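Local atomic coordinates of suppressor of fused homolog (PDB entry 6LPH), a protein that probably binds transcription factors of the Hedgehog pathway and sequesters them; its N-terminal domain is seen here in complex with a peptide of the kinase Fused. Residues A[26-31]-A[179-184]; A[34-39]-A[125-130]; A[87-92]-A[98-103]; A[217-222]-A[228-233]. All blocks are in the same frame, centred on the assembly; numbering follows the deposited sequence.

Contact 1 of 4, residues A[26-31]-A[179-184]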
loop_
_atom_site.group_PDB
_atom_site.type_symbol
_atom_site.label_atom_id
_atom_site.label_comp_id
_atom_site.label_asym_id
_atom_site.label_seq_id
_atom_site.Cartn_x
_atom_site.Cartn_y
_atom_site.Cartn_z
ATOM N N GLY A 26 3.315 0.313 -16.215
ATOM C CA GLY A 26 4.052 -0.359 -17.310
ATOM C C GLY A 26 5.429 0.248 -17.596
ATOM O O GLY A 26 6.380 -0.450 -18.015
ATOM N N GLN A 27 5.547 1.547 -17.353
ATOM C CA GLN A 27 6.799 2.273 -17.569
ATOM C C GLN A 27 7.758 2.010 -16.425
ATOM O O GLN A 27 8.980 1.981 -16.603
ATOM C CB GLN A 27 6.531 3.772 -17.597
ATOM C CG GLN A 27 5.661 4.227 -18.754
ATOM C CD GLN A 27 6.430 4.446 -20.036
ATOM O OE1 GLN A 27 6.331 5.513 -20.636
ATOM N NE2 GLN A 27 7.189 3.456 -20.470
ATOM N N VAL A 28 7.192 1.852 -15.238
ATOM C CA VAL A 28 7.982 1.662 -14.045
ATOM C C VAL A 28 8.397 0.179 -13.948
ATOM O O VAL A 28 9.488 -0.149 -13.492
ATOM C CB VAL A 28 7.187 2.141 -12.796
ATOM C CG1 VAL A 28 7.860 1.708 -11.480
ATOM C CG2 VAL A 28 7.060 3.649 -12.807
ATOM N N TYR A 29 7.539 -0.713 -14.415
ATOM C CA TYR A 29 7.808 -2.155 -14.332
ATOM C C TYR A 29 7.694 -2.771 -15.716
ATOM O O TYR A 29 6.794 -3.589 -15.946
ATOM C CB TYR A 29 6.785 -2.827 -13.405
ATOM C CG TYR A 29 7.029 -2.633 -11.909
ATOM C CD1 TYR A 29 6.199 -1.779 -11.144
ATOM C CD2 TYR A 29 8.052 -3.320 -11.258
ATOM C CE1 TYR A 29 6.417 -1.614 -9.792
ATOM C CE2 TYR A 29 8.287 -3.156 -9.902
ATOM C CZ TYR A 29 7.459 -2.303 -9.174
ATOM O OH TYR A 29 7.663 -2.125 -7.823
ATOM N N PRO A 30 8.587 -2.380 -16.656
ATOM C CA PRO A 30 8.486 -2.902 -18.031
ATOM C C PRO A 30 8.654 -4.426 -18.097
ATOM O O PRO A 30 8.081 -5.078 -18.977
ATOM C CB PRO A 30 9.640 -2.206 -18.764
ATOM C CG PRO A 30 10.588 -1.761 -17.690
ATOM C CD PRO A 30 9.737 -1.470 -16.489
ATOM N N ASN A 31 9.381 -5.000 -17.148
ATOM C CA ASN A 31 9.584 -6.466 -17.146
ATOM C C ASN A 31 8.585 -7.280 -16.336
ATOM O O ASN A 31 8.754 -8.492 -16.169
ATOM C CB ASN A 31 11.020 -6.793 -16.768
ATOM C CG ASN A 31 11.998 -6.063 -17.642
ATOM O OD1 ASN A 31 11.902 -6.138 -18.862
ATOM N ND2 ASN A 31 12.896 -5.306 -17.038
ATOM N N PRO A 179 8.117 6.774 -3.842
ATOM C CA PRO A 179 9.350 7.264 -4.470
ATOM C C PRO A 179 9.450 6.936 -5.973
ATOM O O PRO A 179 10.060 7.691 -6.727
ATOM C CB PRO A 179 10.463 6.537 -3.679
ATOM C CG PRO A 179 9.809 5.298 -3.157
ATOM C CD PRO A 179 8.371 5.667 -2.893
ATOM N N GLN A 180 8.870 5.814 -6.391
ATOM C CA GLN A 180 8.872 5.386 -7.801
ATOM C C GLN A 180 7.733 6.023 -8.566
ATOM O O GLN A 180 7.900 6.477 -9.710
ATOM C CB GLN A 180 8.588 3.889 -7.865
ATOM C CG GLN A 180 9.726 3.083 -8.328
ATOM C CD GLN A 180 9.433 1.617 -8.232
ATOM O OE1 GLN A 180 8.597 1.176 -7.421
ATOM N NE2 GLN A 180 10.118 0.838 -9.063
ATOM N N LEU A 181 6.553 6.005 -7.957
ATOM C CA LEU A 181 5.340 6.344 -8.717
ATOM C C LEU A 181 5.048 7.830 -8.727
ATOM O O LEU A 181 4.492 8.332 -9.696
ATOM C CB LEU A 181 4.124 5.564 -8.233
ATOM C CG LEU A 181 4.292 4.039 -8.255
ATOM C CD1 LEU A 181 2.992 3.366 -7.864
ATOM C CD2 LEU A 181 4.776 3.574 -9.617
ATOM N N GLY A 182 5.414 8.511 -7.640
ATOM C CA GLY A 182 5.206 9.954 -7.532
ATOM C C GLY A 182 3.747 10.367 -7.717
ATOM O O GLY A 182 2.838 9.790 -7.131
ATOM N N CYS A 183 3.517 11.376 -8.548
ATOM C CA CYS A 183 2.169 11.889 -8.739
ATOM C C CYS A 183 2.006 12.057 -10.244
ATOM O O CYS A 183 2.946 12.456 -10.909
ATOM C CB CYS A 183 2.006 13.234 -8.007
ATOM S SG CYS A 183 2.433 13.199 -6.228
ATOM N N ILE A 184 0.839 11.718 -10.783
ATOM C CA ILE A 184 0.631 11.798 -12.228
ATOM C C ILE A 184 -0.677 12.512 -12.572
ATOM O O ILE A 184 -1.598 12.610 -11.730
ATOM C CB ILE A 184 0.600 10.411 -12.902
ATOM C CG1 ILE A 184 -0.664 9.620 -12.478
ATOM C CG2 ILE A 184 1.872 9.599 -12.588
ATOM C CD1 ILE A 184 -0.792 8.263 -13.159
#

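Contact 2 of 4, residues A[34-39]-A[125-130]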
loop_
_atom_site.group_PDB
_atom_site.type_symbol
_atom_site.label_atom_id
_atom_site.label_comp_id
_atom_site.label_asym_id
_atom_site.label_seq_id
_atom_site.Cartn_x
_atom_site.Cartn_y
_atom_site.Cartn_z
ATOM N N ASN A 34 2.406 -8.324 -16.651
ATOM C CA ASN A 34 1.165 -9.011 -16.292
ATOM C C ASN A 34 1.204 -9.479 -14.829
ATOM O O ASN A 34 1.245 -10.680 -14.554
ATOM C CB ASN A 34 0.881 -10.154 -17.289
ATOM C CG ASN A 34 -0.502 -10.783 -17.111
ATOM O OD1 ASN A 34 -1.456 -10.150 -16.643
ATOM N ND2 ASN A 34 -0.609 -12.050 -17.484
ATOM N N PRO A 35 1.190 -8.511 -13.887
ATOM C CA PRO A 35 1.289 -8.841 -12.473
ATOM C C PRO A 35 0.011 -9.526 -12.003
ATOM O O PRO A 35 -1.054 -9.386 -12.649
ATOM C CB PRO A 35 1.404 -7.464 -11.799
ATOM C CG PRO A 35 0.680 -6.524 -12.742
ATOM C CD PRO A 35 1.026 -7.054 -14.105
ATOM N N LEU A 36 0.135 -10.295 -10.926
ATOM C CA LEU A 36 -1.019 -10.733 -10.168
ATOM C C LEU A 36 -1.797 -9.526 -9.646
ATOM O O LEU A 36 -1.197 -8.535 -9.237
ATOM C CB LEU A 36 -0.545 -11.527 -8.953
ATOM C CG LEU A 36 -0.522 -13.053 -8.838
ATOM C CD1 LEU A 36 -0.884 -13.809 -10.107
ATOM C CD2 LEU A 36 0.782 -13.518 -8.215
ATOM N N GLN A 37 -3.125 -9.631 -9.645
ATOM C CA GLN A 37 -3.973 -8.676 -8.953
ATOM C C GLN A 37 -4.908 -9.374 -7.985
ATOM O O GLN A 37 -5.385 -10.464 -8.254
ATOM C CB GLN A 37 -4.815 -7.875 -9.922
ATOM C CG GLN A 37 -4.005 -7.098 -10.947
ATOM C CD GLN A 37 -4.839 -6.065 -11.668
ATOM O OE1 GLN A 37 -5.805 -6.390 -12.397
ATOM N NE2 GLN A 37 -4.485 -4.815 -11.472
ATOM N N VAL A 38 -5.178 -8.726 -6.864
ATOM C CA VAL A 38 -6.317 -9.108 -6.040
ATOM C C VAL A 38 -7.489 -8.297 -6.597
ATOM O O VAL A 38 -7.451 -7.064 -6.627
ATOM C CB VAL A 38 -6.075 -8.844 -4.534
ATOM C CG1 VAL A 38 -7.333 -9.162 -3.718
ATOM C CG2 VAL A 38 -4.935 -9.715 -4.012
ATOM N N THR A 39 -8.520 -9.009 -7.034
ATOM C CA THR A 39 -9.639 -8.455 -7.785
ATOM C C THR A 39 -10.947 -8.631 -6.980
ATOM O O THR A 39 -11.232 -9.714 -6.462
ATOM C CB THR A 39 -9.723 -9.192 -9.130
ATOM O OG1 THR A 39 -8.467 -9.027 -9.823
ATOM C CG2 THR A 39 -10.841 -8.658 -9.978
ATOM N N PRO A 125 7.366 -19.352 -9.539
ATOM C CA PRO A 125 7.678 -18.062 -8.907
ATOM C C PRO A 125 6.939 -17.920 -7.564
ATOM O O PRO A 125 5.750 -18.183 -7.523
ATOM C CB PRO A 125 7.133 -17.027 -9.912
ATOM C CG PRO A 125 6.801 -17.781 -11.147
ATOM C CD PRO A 125 6.521 -19.194 -10.736
ATOM N N GLN A 126 7.636 -17.519 -6.496
ATOM C CA GLN A 126 7.022 -17.244 -5.185
ATOM C C GLN A 126 5.859 -16.211 -5.246
ATOM O O GLN A 126 5.964 -15.169 -5.874
ATOM C CB GLN A 126 8.112 -16.846 -4.164
ATOM C CG GLN A 126 8.461 -15.362 -4.111
ATOM C CD GLN A 126 9.937 -15.027 -4.354
ATOM O OE1 GLN A 126 10.371 -13.848 -4.227
ATOM N NE2 GLN A 126 10.723 -16.052 -4.724
ATOM N N ARG A 127 4.739 -16.530 -4.620
ATOM C CA ARG A 127 3.548 -15.665 -4.617
ATOM C C ARG A 127 3.700 -14.549 -3.553
ATOM O O ARG A 127 4.141 -14.821 -2.456
ATOM C CB ARG A 127 2.329 -16.549 -4.338
ATOM C CG ARG A 127 0.959 -15.912 -4.554
ATOM C CD ARG A 127 0.070 -16.915 -5.273
ATOM N NE ARG A 127 0.810 -17.455 -6.415
ATOM C CZ ARG A 127 0.473 -18.529 -7.110
ATOM N NH1 ARG A 127 -0.617 -19.227 -6.796
ATOM N NH2 ARG A 127 1.241 -18.909 -8.123
ATOM N N PRO A 128 3.360 -13.289 -3.876
ATOM C CA PRO A 128 3.390 -12.256 -2.834
ATOM C C PRO A 128 2.329 -12.555 -1.777
ATOM O O PRO A 128 1.294 -13.142 -2.119
ATOM C CB PRO A 128 2.961 -10.975 -3.575
ATOM C CG PRO A 128 3.113 -11.290 -5.042
ATOM C CD PRO A 128 2.893 -12.762 -5.172
ATOM N N PRO A 129 2.559 -12.146 -0.515
ATOM C CA PRO A 129 1.480 -12.220 0.477
ATOM C C PRO A 129 0.303 -11.368 0.030
ATOM O O PRO A 129 0.499 -10.337 -0.643
ATOM C CB PRO A 129 2.106 -11.618 1.730
ATOM C CG PRO A 129 3.570 -11.612 1.513
ATOM C CD PRO A 129 3.767 -11.506 0.032
ATOM N N THR A 130 -0.913 -11.807 0.346
ATOM C CA THR A 130 -2.094 -11.090 -0.109
ATOM C C THR A 130 -2.746 -10.344 1.035
ATOM O O THR A 130 -3.640 -9.538 0.824
ATOM C CB THR A 130 -3.133 -12.009 -0.801
ATOM O OG1 THR A 130 -3.453 -13.109 0.069
ATOM C CG2 THR A 130 -2.608 -12.567 -2.132
#

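Contact 3 of 4, residues A[87-92]-A[98-103]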
loop_
_atom_site.group_PDB
_atom_site.type_symbol
_atom_site.label_atom_id
_atom_site.label_comp_id
_atom_site.label_asym_id
_atom_site.label_seq_id
_atom_site.Cartn_x
_atom_site.Cartn_y
_atom_site.Cartn_z
ATOM N N ARG A 87 -19.751 6.570 -11.573
ATOM C CA ARG A 87 -20.264 5.349 -10.933
ATOM C C ARG A 87 -19.851 5.265 -9.448
ATOM O O ARG A 87 -20.553 4.682 -8.632
ATOM C CB ARG A 87 -19.837 4.102 -11.699
ATOM C CG ARG A 87 -18.359 3.791 -11.633
ATOM C CD ARG A 87 -18.089 2.558 -12.459
ATOM N NE ARG A 87 -18.182 2.849 -13.893
ATOM C CZ ARG A 87 -18.072 1.919 -14.840
ATOM N NH1 ARG A 87 -17.876 0.634 -14.525
ATOM N NH2 ARG A 87 -18.185 2.263 -16.107
ATOM N N VAL A 88 -18.704 5.848 -9.115
ATOM C CA VAL A 88 -18.267 5.969 -7.719
ATOM C C VAL A 88 -18.055 7.437 -7.316
ATOM O O VAL A 88 -18.516 7.875 -6.251
ATOM C CB VAL A 88 -16.957 5.179 -7.457
ATOM C CG1 VAL A 88 -16.403 5.528 -6.068
ATOM C CG2 VAL A 88 -17.175 3.661 -7.576
ATOM N N HIS A 89 -17.386 8.196 -8.183
ATOM C CA HIS A 89 -16.867 9.510 -7.842
ATOM C C HIS A 89 -17.594 10.566 -8.596
ATOM O O HIS A 89 -17.612 10.567 -9.819
ATOM C CB HIS A 89 -15.361 9.592 -8.144
ATOM C CG HIS A 89 -14.505 8.690 -7.275
ATOM N ND1 HIS A 89 -14.252 8.958 -5.969
ATOM C CD2 HIS A 89 -13.848 7.488 -7.565
ATOM C CE1 HIS A 89 -13.473 7.978 -5.450
ATOM N NE2 HIS A 89 -13.226 7.080 -6.427
ATOM N N LEU A 90 -18.227 11.474 -7.864
ATOM C CA LEU A 90 -19.007 12.546 -8.468
ATOM C C LEU A 90 -18.034 13.570 -9.023
ATOM O O LEU A 90 -17.034 13.878 -8.392
ATOM C CB LEU A 90 -19.952 13.168 -7.432
ATOM C CG LEU A 90 -21.021 12.238 -6.823
ATOM C CD1 LEU A 90 -21.842 12.979 -5.771
ATOM C CD2 LEU A 90 -21.935 11.569 -7.857
ATOM N N ARG A 91 -18.287 14.077 -10.216
ATOM C CA ARG A 91 -17.366 15.034 -10.811
ATOM C C ARG A 91 -17.849 16.464 -10.643
ATOM O O ARG A 91 -18.905 16.838 -11.141
ATOM C CB ARG A 91 -17.149 14.715 -12.274
ATOM C CG ARG A 91 -16.678 13.296 -12.538
ATOM C CD ARG A 91 -15.964 13.245 -13.875
ATOM N NE ARG A 91 -14.882 14.217 -13.820
ATOM C CZ ARG A 91 -13.683 14.047 -14.361
ATOM N NH1 ARG A 91 -12.751 14.981 -14.205
ATOM N NH2 ARG A 91 -13.404 12.921 -15.022
ATOM N N GLU A 92 -17.068 17.258 -9.923
ATOM C CA GLU A 92 -17.415 18.636 -9.656
ATOM C C GLU A 92 -16.694 19.549 -10.641
ATOM O O GLU A 92 -15.524 19.341 -10.959
ATOM C CB GLU A 92 -17.016 18.970 -8.227
ATOM C CG GLU A 92 -18.108 18.761 -7.197
ATOM C CD GLU A 92 -18.761 20.067 -6.798
ATOM O OE1 GLU A 92 -18.127 21.128 -6.986
ATOM O OE2 GLU A 92 -19.901 20.041 -6.296
ATOM N N SER A 98 -8.510 13.398 -9.392
ATOM C CA SER A 98 -9.248 12.259 -9.929
ATOM C C SER A 98 -9.856 11.537 -8.722
ATOM O O SER A 98 -9.115 10.971 -7.932
ATOM C CB SER A 98 -8.291 11.315 -10.681
ATOM O OG SER A 98 -8.962 10.152 -11.126
ATOM N N GLY A 99 -11.179 11.582 -8.559
ATOM C CA GLY A 99 -11.833 10.949 -7.398
ATOM C C GLY A 99 -11.296 11.587 -6.138
ATOM O O GLY A 99 -11.246 12.818 -6.052
ATOM N N MET A 100 -10.866 10.762 -5.180
ATOM C CA MET A 100 -10.209 11.306 -3.985
ATOM C C MET A 100 -8.821 11.899 -4.266
ATOM O O MET A 100 -8.273 12.596 -3.423
ATOM C CB MET A 100 -10.163 10.275 -2.836
ATOM C CG MET A 100 -11.560 9.859 -2.394
ATOM S SD MET A 100 -11.580 9.168 -0.727
ATOM C CE MET A 100 -11.665 10.675 0.259
ATOM N N GLY A 101 -8.263 11.644 -5.445
ATOM C CA GLY A 101 -7.039 12.338 -5.873
ATOM C C GLY A 101 -5.763 11.575 -5.541
ATOM O O GLY A 101 -4.640 12.101 -5.692
ATOM N N PHE A 102 -5.935 10.331 -5.091
ATOM C CA PHE A 102 -4.792 9.491 -4.792
ATOM C C PHE A 102 -5.132 7.998 -4.899
ATOM O O PHE A 102 -6.321 7.641 -4.976
ATOM C CB PHE A 102 -4.245 9.825 -3.386
ATOM C CG PHE A 102 -5.147 9.381 -2.264
ATOM C CD1 PHE A 102 -4.955 8.157 -1.642
ATOM C CD2 PHE A 102 -6.201 10.188 -1.851
ATOM C CE1 PHE A 102 -5.781 7.751 -0.606
ATOM C CE2 PHE A 102 -7.036 9.776 -0.833
ATOM C CZ PHE A 102 -6.829 8.562 -0.214
ATOM N N GLU A 103 -4.090 7.155 -4.970
ATOM C CA GLU A 103 -4.224 5.724 -4.709
ATOM C C GLU A 103 -3.230 5.363 -3.632
ATOM O O GLU A 103 -2.270 6.103 -3.383
ATOM C CB GLU A 103 -4.007 4.837 -5.965
ATOM C CG GLU A 103 -5.072 5.044 -7.077
ATOM C CD GLU A 103 -6.449 4.465 -6.771
ATOM O OE1 GLU A 103 -6.674 3.815 -5.691
ATOM O OE2 GLU A 103 -7.323 4.623 -7.659
#

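Contact 4 of 4, residues A[217-222]-A[228-233]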
loop_
_atom_site.group_PDB
_atom_site.type_symbol
_atom_site.label_atom_id
_atom_site.label_comp_id
_atom_site.label_asym_id
_atom_site.label_seq_id
_atom_site.Cartn_x
_atom_site.Cartn_y
_atom_site.Cartn_z
ATOM N N ASN A 217 11.624 11.182 7.358
ATOM C CA ASN A 217 12.991 11.512 7.000
ATOM C C ASN A 217 13.983 10.745 7.847
ATOM O O ASN A 217 15.014 10.283 7.316
ATOM C CB ASN A 217 13.262 13.007 7.141
ATOM C CG ASN A 217 12.814 13.804 5.929
ATOM O OD1 ASN A 217 12.667 13.260 4.829
ATOM N ND2 ASN A 217 12.595 15.110 6.122
ATOM N N PHE A 218 13.667 10.593 9.143
ATOM C CA PHE A 218 14.494 9.776 10.054
ATOM C C PHE A 218 14.547 8.323 9.589
ATOM O O PHE A 218 15.627 7.731 9.525
ATOM C CB PHE A 218 13.949 9.787 11.493
ATOM C CG PHE A 218 14.120 11.093 12.224
ATOM C CD1 PHE A 218 15.129 12.010 11.873
ATOM C CD2 PHE A 218 13.273 11.396 13.308
ATOM C CE1 PHE A 218 15.279 13.207 12.576
ATOM C CE2 PHE A 218 13.428 12.586 14.022
ATOM C CZ PHE A 218 14.420 13.495 13.642
ATOM N N LEU A 219 13.374 7.756 9.282
ATOM C CA LEU A 219 13.248 6.361 8.818
ATOM C C LEU A 219 14.037 6.048 7.545
ATOM O O LEU A 219 14.576 4.947 7.393
ATOM C CB LEU A 219 11.768 5.994 8.625
ATOM C CG LEU A 219 10.865 6.017 9.876
ATOM C CD1 LEU A 219 9.395 5.918 9.482
ATOM C CD2 LEU A 219 11.223 4.881 10.825
ATOM N N ARG A 220 14.122 7.031 6.652
ATOM C CA ARG A 220 14.786 6.863 5.359
ATOM C C ARG A 220 16.291 6.718 5.449
ATOM O O ARG A 220 16.925 6.313 4.464
ATOM C CB ARG A 220 14.526 8.069 4.447
ATOM C CG ARG A 220 13.199 8.106 3.739
ATOM C CD ARG A 220 13.098 9.390 2.894
ATOM N NE ARG A 220 11.758 9.541 2.292
ATOM C CZ ARG A 220 10.844 10.468 2.620
ATOM N NH1 ARG A 220 11.075 11.372 3.570
ATOM N NH2 ARG A 220 9.663 10.488 2.008
ATOM N N GLN A 221 16.849 7.064 6.608
ATOM C CA GLN A 221 18.295 7.250 6.797
ATOM C C GLN A 221 19.062 5.942 6.908
ATOM O O GLN A 221 20.261 5.912 6.697
ATOM C CB GLN A 221 18.523 8.007 8.105
ATOM C CG GLN A 221 19.384 9.227 7.990
ATOM C CD GLN A 221 18.587 10.428 7.546
ATOM O OE1 GLN A 221 18.289 11.316 8.349
ATOM N NE2 GLN A 221 18.223 10.461 6.271
ATOM N N ASP A 222 18.382 4.873 7.302
ATOM C CA ASP A 222 19.041 3.594 7.456
ATOM C C ASP A 222 18.194 2.491 6.865
ATOM O O ASP A 222 16.970 2.563 6.914
ATOM C CB ASP A 222 19.305 3.309 8.938
ATOM C CG ASP A 222 20.347 2.214 9.133
ATOM O OD1 ASP A 222 21.542 2.544 9.324
ATOM O OD2 ASP A 222 19.983 1.019 9.051
ATOM N N ASP A 228 15.853 4.223 1.758
ATOM C CA ASP A 228 15.378 5.362 0.955
ATOM C C ASP A 228 13.898 5.300 0.596
ATOM O O ASP A 228 13.209 6.334 0.569
ATOM C CB ASP A 228 16.122 5.344 -0.368
ATOM C CG ASP A 228 16.811 6.607 -0.657
ATOM O OD1 ASP A 228 16.136 7.670 -0.594
ATOM O OD2 ASP A 228 18.044 6.536 -0.963
ATOM N N TRP A 229 13.405 4.094 0.296
ATOM C CA TRP A 229 12.032 3.954 -0.196
ATOM C C TRP A 229 11.024 3.538 0.826
ATOM O O TRP A 229 9.907 3.156 0.459
ATOM C CB TRP A 229 11.980 2.971 -1.352
ATOM C CG TRP A 229 12.540 3.498 -2.642
ATOM C CD1 TRP A 229 13.309 4.648 -2.853
ATOM C CD2 TRP A 229 12.439 2.855 -3.949
ATOM N NE1 TRP A 229 13.662 4.757 -4.170
ATOM C CE2 TRP A 229 13.173 3.717 -4.887
ATOM C CE3 TRP A 229 11.835 1.688 -4.422
ATOM C CZ2 TRP A 229 13.277 3.405 -6.244
ATOM C CZ3 TRP A 229 11.940 1.389 -5.797
ATOM C CH2 TRP A 229 12.648 2.225 -6.675
ATOM N N LEU A 230 11.406 3.614 2.105
ATOM C CA LEU A 230 10.477 3.416 3.232
ATOM C C LEU A 230 9.731 2.079 3.134
ATOM O O LEU A 230 8.512 2.017 3.170
ATOM C CB LEU A 230 9.515 4.613 3.359
ATOM C CG LEU A 230 10.186 5.934 3.789
ATOM C CD1 LEU A 230 9.270 7.144 3.600
ATOM C CD2 LEU A 230 10.713 5.860 5.221
ATOM N N VAL A 231 10.492 1.002 2.992
ATOM C CA VAL A 231 9.920 -0.320 2.963
ATOM C C VAL A 231 9.517 -0.694 4.388
ATOM O O VAL A 231 10.285 -0.497 5.338
ATOM C CB VAL A 231 10.934 -1.335 2.393
ATOM C CG1 VAL A 231 10.447 -2.785 2.572
ATOM C CG2 VAL A 231 11.215 -1.010 0.922
ATOM N N THR A 232 8.316 -1.229 4.529
ATOM C CA THR A 232 7.864 -1.730 5.843
ATOM C C THR A 232 8.303 -3.175 6.107
ATOM O O THR A 232 8.004 -4.062 5.301
ATOM C CB THR A 232 6.334 -1.674 5.922
ATOM O OG1 THR A 232 5.911 -0.324 5.732
ATOM C CG2 THR A 232 5.814 -2.216 7.280
ATOM N N ASN A 233 9.006 -3.394 7.236
ATOM C CA ASN A 233 9.425 -4.724 7.666
ATOM C C ASN A 233 8.617 -5.109 8.920
ATOM O O ASN A 233 8.832 -4.544 9.986
ATOM C CB ASN A 233 10.944 -4.757 7.962
ATOM C CG ASN A 233 11.365 -6.016 8.703
ATOM O OD1 ASN A 233 10.683 -7.041 8.660
ATOM N ND2 ASN A 233 12.496 -5.931 9.427
#

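Contact 1 of 4, residues A[26-31]-A[179-184]
The Tyr29 ring and the carboxamide of Gln180 meet at a steep angle, their planes 76° apart, with the phenol end of the ring turned to the amide: Tyr29 OH lies 3.5 Å from Gln180 OE1. Val28 CG1 lies over one face of the Gln180 carboxamide, 3.4 Å from NE2. Elsewhere the Tyr29 ring stacks on Tyr58. Val28, in the last turn of helix 16-28, splits its two branches between two partners. With CG1 anti to the backbone N (chi1 169°), that methyl reaches the amide, while CG2 packs on Leu181 CD2 at 3.9 Å. A branched aliphatic residue suits a place between a polar group and a leucine. The polar ends are bonded elsewhere: Tyr29 OH to His73 ND1, and Gln180 OE1 to Arg107 NH2. Shortening Gln180 to an alanine removes the amide and is likely to leave Arg107 NH2 without this acceptor and Val28 CG1 without the flat group beneath it. The contact thus seats the helix end on the irregular part of strand 172-186 through methyl packing, beside the hydrogen bond of His24 NE2 with Leu181 O, and the outside bonds probably fix how phenol and amide are turned.

Contact 2 of 4, residues A[34-39]-A[125-130]
Leu36 and Val38 reach across to a proline-rich loop that joins helices 112-120 and 131-146. They lie on strand 36-40, an edge strand of the chain's mixed sheet, which pairs with strand 54-60 on one side and on the other, through Leu36 to Thr39, is extended by an antiparallel strand of the bound peptide. The closer packing is apolar: Leu36 CD2 sits 3.8 Å from Pro128 CD, two hydrocarbon groups meeting at a slant. Pro128 is buried and also rests on Trp72, so its rigid ring offers the leucine a firm surface. Two residues along the strand, Val38 points to the same side and its CG2 approaches Thr130 CG2 at 4.1 Å. Threonine suits the place because its methyl can face the valine while its hydroxyl hydrogen-bonds a polar side chain of the bound peptide. The chi1 of 54° sets OG1 between backbone N and carbonyl carbon and leaves CG2 for the valine. On the looser side lies the exposed Arg127, whose long chain runs past the leucine: Leu36 CD2 is 4.3 Å from Arg127 NE, approaching the guanidinium obliquely.

Contact 3 of 4, residues A[87-92]-A[98-103]
His89 lays its imidazole against the turn that opens segment 98-103, and the turn can be followed residue by residue. Ser98 begins a type II' beta turn, closed by the bond from Gly101 N to Ser98 O at 2.7 Å; its hydroxyl is held by Asp81 N and Thr188 OG1. Gly99 carries the contact. Its CA lies over one face of the His89 ring, 3.6 Å from the centroid and 22° off the ring normal, a CH-pi interaction. Glycine suits this position twice over: its phi is positive, as a II' turn demands, and a CB would run into His89 CD2. Met100 follows, its N 3.8 Å from His89 CE1 and its CG 4.1 Å from that same ring carbon, while the rest of its chain leads away toward helix 131-146. Gly101 ends the turn with backbone angles that would jam a side chain against the preceding carbonyl, and beyond the turn the chain continues along strand 97-109.

The imidazole is sandwiched, for Val88 CG1 stands 3.5 Å above its opposite face, and His89 NE2 is bonded to Gly78 O, which fixes the ring's rotation. A serine in place of His89 would probably leave Gly99 CA without its aromatic cover and Gly78 O without its mate. This surface contact pins the loop before strand 97-109 to that strand's corner, where Gly101 pairs with Asp192 of strand 189-199, and Val88 and Met100 both pack on Phe144 of helix 131-146.

Contact 4 of 4, residues A[217-222]-A[228-233]
Leu230 packs against the C-terminal turn of helix 201-219, and apolar contact comes first. Its CD2 approaches Leu219 CB at 3.6 Å and also lies 3.7 Å from Arg220 CG, so one methyl is shared between the leucine's stem and the arginine's aliphatic chain. Leucine fits here because its two branches can take different partners: CD2 goes to these carbons, and CD1 to the arginine head. Leu230 also reaches Val197 and Gln195 of strand 189-199, so it fills the space between helix end and sheet.

A second kind of contact involves the flat guanidinium. Leu230 CD1 lies over one face of it, 3.7 Å from Arg220 NE. The extended chain (chi2 179°) brings the head alongside Leu230, and chi4 of 111° turns its face to CD1. At the edge of the same group, near its plane, sits Asp228 O, which comes closer to Arg220 CG, at 3.6 Å.

Polar interactions are modest. Arg220 NH1 makes a weak bond to Asn217 OD1, 2.8 Å long but bent to 117°, within residues 217-222. The backbones approach where Arg220 O lies 3.6 Å from Asp228 N. Gln221 N bonds to Phe218 O, and a type I turn runs from Leu219 to Asp222. The chemistry therefore implies a helix end held to the returning loop by the hydrocarbon of Leu230, alongside the hydrogen bonds of Thr225 OG1 to Leu219 O and Asp222 O. The Arg220 guanidinium keeps its weak bond to Asn217 OD1, with the Asp228 carboxylate nearby but not in contact, OD1 being 5.6 Å from Arg220 NE, where opposite charges would probably attract only mildly.

Contacts 1, 2 and 3 all reach the seven-stranded mixed sheet. Along the chain contact 2 falls within the span of contact 1, and contact 3 within that of contact 2, while contact 4 follows them all. Contacts 1 and 2 have centres 18 Å apart and use successive elements, helix 16-28 and edge strand 36-40. Contact 4, 19 Å from contact 1 by centres, touches it: Trp229 packs on Pro179 and Gln180, linking the loop after helix 201-219 to strand 172-186. Contacts 3 and 4 lie 30 Å apart by centres, on opposite sides of the chain's centre. The sheet thus joins distant loops and helices into one domain, whose peptide-binding edge lies at contact 2.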